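Side-chain contacts in dipicolinate synthase subunit A (Bacillus halodurans, PDB 3D4O), which probably serves as the oxidoreductase subunit of the enzyme that converts dihydrodipicolinate into dipicolinate, a characteristic component of bacterial spores: residues Leu63-Gly68 and Gly73-Ile78; Val9-Asp14 and Ile84-Glu89. One frame throughout, in Å; residues are numbered along the deposited sequence.

Interaction 1. Residues Leu63-Gly68 and Gly73-Ile78. With EDO (1,2-ethanediol), chain M.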
# COMPACT_ATOMS: atom_id res chain seq x y z
N LEU C 63 -20.97 13.64 20.09
CA LEU C 63 -20.28 13.15 18.90
C LEU C 63 -19.33 12.05 19.26
O LEU C 63 -18.31 12.25 19.94
CB LEU C 63 -19.53 14.27 18.17
CG LEU C 63 -20.27 15.24 17.22
CD1 LEU C 63 -21.61 15.71 17.74
CD2 LEU C 63 -19.38 16.46 16.89
N LEU C 64 -19.69 10.87 18.78
CA LEU C 64 -18.89 9.68 18.96
C LEU C 64 -18.07 9.40 17.72
O LEU C 64 -18.38 9.92 16.63
CB LEU C 64 -19.77 8.48 19.27
CG LEU C 64 -20.68 8.56 20.49
CD1 LEU C 64 -21.41 7.27 20.70
CD2 LEU C 64 -19.84 8.92 21.72
N PRO C 65 -17.02 8.59 17.85
CA PRO C 65 -16.26 8.24 16.68
C PRO C 65 -17.11 7.51 15.67
O PRO C 65 -18.24 7.12 15.95
CB PRO C 65 -15.19 7.28 17.21
CG PRO C 65 -15.15 7.50 18.65
CD PRO C 65 -16.49 7.94 19.06
N ILE C 66 -16.54 7.29 14.49
CA ILE C 66 -17.27 6.56 13.45
C ILE C 66 -17.64 5.18 13.96
O ILE C 66 -18.71 4.66 13.67
CB ILE C 66 -16.46 6.48 12.13
CG1 ILE C 66 -16.52 7.83 11.41
CG2 ILE C 66 -16.96 5.40 11.24
CD1 ILE C 66 -17.92 8.30 11.05
N SER C 67 -16.76 4.61 14.77
CA SER C 67 -16.96 3.24 15.32
C SER C 67 -18.00 3.19 16.43
O SER C 67 -18.42 2.12 16.84
CB SER C 67 -15.64 2.70 15.87
OG SER C 67 -15.06 3.60 16.81
N GLY C 68 -18.44 4.35 16.90
CA GLY C 68 -19.40 4.41 18.02
C GLY C 68 -18.73 4.02 19.33
O GLY C 68 -17.73 4.61 19.73
N GLY C 73 -19.82 -0.15 25.94
CA GLY C 73 -20.00 1.30 25.93
C GLY C 73 -18.70 2.05 25.91
O GLY C 73 -18.68 3.26 26.11
N LYS C 74 -17.63 1.30 25.65
CA LYS C 74 -16.27 1.87 25.61
C LYS C 74 -15.99 2.60 24.30
O LYS C 74 -16.27 2.09 23.22
CB LYS C 74 -15.22 0.80 25.94
CG LYS C 74 -13.84 1.38 26.26
CD LYS C 74 -12.83 1.20 25.14
CE LYS C 74 -11.81 0.13 25.53
NZ LYS C 74 -10.99 0.58 26.69
N VAL C 75 -15.46 3.82 24.42
CA VAL C 75 -15.18 4.70 23.27
C VAL C 75 -13.69 4.74 22.96
O VAL C 75 -12.88 5.08 23.79
CB VAL C 75 -15.68 6.16 23.52
CG1 VAL C 75 -15.54 7.03 22.26
CG2 VAL C 75 -17.13 6.16 24.04
N ASP C 76 -13.35 4.39 21.74
CA ASP C 76 -11.93 4.41 21.32
C ASP C 76 -11.42 5.81 21.08
O ASP C 76 -12.15 6.71 20.63
CB ASP C 76 -11.67 3.55 20.08
CG ASP C 76 -11.75 2.05 20.39
OD1 ASP C 76 -11.71 1.66 21.59
OD2 ASP C 76 -11.86 1.25 19.42
N THR C 77 -10.15 5.95 21.40
CA THR C 77 -9.38 7.17 21.19
C THR C 77 -7.89 6.88 21.07
O THR C 77 -7.33 6.12 21.88
CB THR C 77 -9.55 8.19 22.32
OG1 THR C 77 -8.71 9.31 22.05
CG2 THR C 77 -9.16 7.59 23.68
N ILE C 78 -7.28 7.50 20.08
CA ILE C 78 -5.85 7.35 19.85
C ILE C 78 -5.10 8.51 20.54
O ILE C 78 -3.89 8.62 20.39
CB ILE C 78 -5.45 7.34 18.33
CG1 ILE C 78 -5.64 8.71 17.67
CG2 ILE C 78 -6.17 6.21 17.55
CD1 ILE C 78 -5.17 8.78 16.20
C1 EDO M . -18.51 11.41 13.35
O1 EDO M . -17.88 10.32 14.05
C2 EDO M . -19.78 11.88 14.06
O2 EDO M . -19.49 12.10 15.45
O HOH W 1 -15.28 3.68 19.70
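Pro65 and Val75 form the tight part of this contact. CG1 of Val75 lies against the pyrrolidine ring at 3.5 Å from Pro65 CD, a little closer than ordinary carbon packing, and it also reaches Pro65 CG. That methyl stands anti to the backbone N of Val75 (chi1 -173°), which turns it in to the ring while the two side chains cross at a slant. Pro65 CG also rests 3.7 Å from Asp76 O. The proline's compact ring offers Val75 an apolar surface, and its O closes the type I turn Pro65-Gly68 by accepting from Gly68 N. Gly68 itself takes a positive phi, which glycine does without strain.

The other side is looser and polar. Exposed Ser67 and Asp76 do not touch directly; instead a water gives a hydrogen bond to Gly68 O (2.6 Å), accepts one from Asp76 N (2.9 Å) and also bonds Ser67 OG. Apart from this, a 1,2-ethanediol, probably from the crystallisation liquor, directs both hydroxyls to Leu64 O.

Both segments belong to the loop between strand 61-63 and helix 88-92 of the Rossmann-like N-terminal domain, joined by apolar packing within and water outside, which satisfies backbone groups that do not pair directly.

Interaction 2. Residues Val9-Asp14 and Ile84-Glu89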
# COMPACT_ATOMS: atom_id res chain seq x y z
N VAL C 9 -20.41 17.71 22.97
CA VAL C 9 -19.37 16.91 23.58
C VAL C 9 -18.87 15.97 22.50
O VAL C 9 -19.65 15.29 21.83
CB VAL C 9 -19.82 16.15 24.85
CG1 VAL C 9 -20.93 15.17 24.56
CG2 VAL C 9 -18.63 15.41 25.49
N ILE C 10 -17.56 16.02 22.33
CA ILE C 10 -16.82 15.21 21.40
C ILE C 10 -16.02 14.24 22.23
O ILE C 10 -15.14 14.63 22.99
CB ILE C 10 -15.89 16.07 20.51
CG1 ILE C 10 -16.69 17.08 19.68
CG2 ILE C 10 -15.07 15.20 19.56
CD1 ILE C 10 -15.88 17.79 18.57
N ILE C 11 -16.34 12.97 22.06
CA ILE C 11 -15.77 11.89 22.85
C ILE C 11 -15.03 10.93 21.97
O ILE C 11 -15.62 10.25 21.13
CB ILE C 11 -16.89 11.13 23.59
CG1 ILE C 11 -17.76 12.13 24.37
CG2 ILE C 11 -16.31 10.10 24.57
CD1 ILE C 11 -18.91 11.49 25.13
N GLY C 12 -13.73 10.90 22.16
CA GLY C 12 -12.83 10.06 21.39
C GLY C 12 -12.79 10.25 19.89
O GLY C 12 -13.37 11.17 19.30
N GLY C 13 -12.08 9.31 19.30
CA GLY C 13 -11.94 9.21 17.85
C GLY C 13 -10.52 9.05 17.39
O GLY C 13 -9.65 8.57 18.11
N ASP C 14 -10.32 9.48 16.16
CA ASP C 14 -9.00 9.44 15.57
C ASP C 14 -8.66 10.76 14.91
O ASP C 14 -9.18 11.80 15.31
CB ASP C 14 -8.81 8.23 14.64
CG ASP C 14 -9.70 8.24 13.42
OD1 ASP C 14 -10.09 9.32 12.95
OD2 ASP C 14 -9.96 7.16 12.88
N ILE C 84 -12.68 5.10 28.44
CA ILE C 84 -13.86 5.98 28.37
C ILE C 84 -15.12 5.18 28.09
O ILE C 84 -15.27 4.57 27.05
CB ILE C 84 -13.65 7.06 27.28
CG1 ILE C 84 -12.40 7.88 27.58
CG2 ILE C 84 -14.83 8.00 27.17
CD1 ILE C 84 -11.97 8.76 26.44
N VAL C 85 -16.00 5.14 29.07
CA VAL C 85 -17.26 4.40 28.93
C VAL C 85 -18.44 5.33 28.99
O VAL C 85 -18.59 6.11 29.93
CB VAL C 85 -17.42 3.26 29.97
CG1 VAL C 85 -18.75 2.56 29.76
CG2 VAL C 85 -16.28 2.25 29.86
N LEU C 86 -19.25 5.25 27.95
CA LEU C 86 -20.46 6.05 27.83
C LEU C 86 -21.64 5.25 28.37
O LEU C 86 -22.03 4.25 27.81
CB LEU C 86 -20.72 6.45 26.38
CG LEU C 86 -21.91 7.40 26.17
CD1 LEU C 86 -21.71 8.71 26.94
CD2 LEU C 86 -22.10 7.68 24.71
N THR C 87 -22.19 5.73 29.48
CA THR C 87 -23.29 5.04 30.14
C THR C 87 -24.66 5.63 29.83
O THR C 87 -24.79 6.66 29.18
CB THR C 87 -23.14 5.09 31.66
OG1 THR C 87 -23.11 6.45 32.07
CG2 THR C 87 -21.87 4.41 32.11
N GLU C 88 -25.66 4.93 30.34
CA GLU C 88 -27.07 5.31 30.15
C GLU C 88 -27.36 6.47 31.06
O GLU C 88 -28.17 7.35 30.76
CB GLU C 88 -28.00 4.15 30.50
CG GLU C 88 -27.82 2.95 29.60
CD GLU C 88 -28.75 1.79 29.94
OE1 GLU C 88 -29.60 1.94 30.86
OE2 GLU C 88 -28.62 0.74 29.27
N GLU C 89 -26.65 6.45 32.18
CA GLU C 89 -26.83 7.43 33.23
C GLU C 89 -26.43 8.78 32.70
O GLU C 89 -27.07 9.78 32.97
CB GLU C 89 -26.02 7.08 34.49
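Ile11, Ile84 and Leu86 bring no ring or other flat side-chain group to this contact, so there are no faces or edges to stack; branched aliphatic ends do all the touching. CG2 of Ile11 meets CG2 of Ile84 at 3.7 Å, methyl against methyl, in a slanting approach. In Ile11 this methyl is anti to the backbone N, and the other branch runs out extended (chi2 180°), which carries CD1 in the direction of Leu86 CD1, 4.3 Å away. One isoleucine thus serves two partners, a short branch for Ile84 and a long one for Leu86. Beta-branched Ile11 suits the end of a strand, and all three residues are buried and apolar.

Beyond Ile11 the chain turns through Gly12 and Gly13, both at positive phi. At Gly13 a beta carbon would collide with the carbonyl O of Gly12, so glycine fits there. Asp14 then caps helix 15-26 and forms a salt bridge with Arg16, while Thr87 caps helix 88-92 through Met90 N.

This strand, glycine turn and helix are consistent with the Rossmann-like family of the domain. The contact packs the segment leading into helix 88-92 over the end of strand 7-11, where Ile84 also touches Val34 of strand 30-34 and Ile11 touches Ile62 of strand 61-63.

Overall arrangement
The centres of the two contacts lie about 6 Å apart, and they form one continuous region at the C-terminal ends of central strands 7-11 and 61-63 of the parallel sheet. These strands run side by side, with a probable hydrogen bond from Leu63 N to Val9 O (2.7 Å), and another, from Val75 N to Ile84 O (2.7 Å), joins the loop of interaction 1 to interaction 2. Ile11 O of interaction 2 packs against both carbons of the tight pair in interaction 1, 3.2 Å from Pro65 CD and 3.4 Å from Val75 CG1. In Rossmann-type folds, loops following such strands commonly border a nucleotide site; whether they do so here is not established, and the diol does not by itself mark a substrate site.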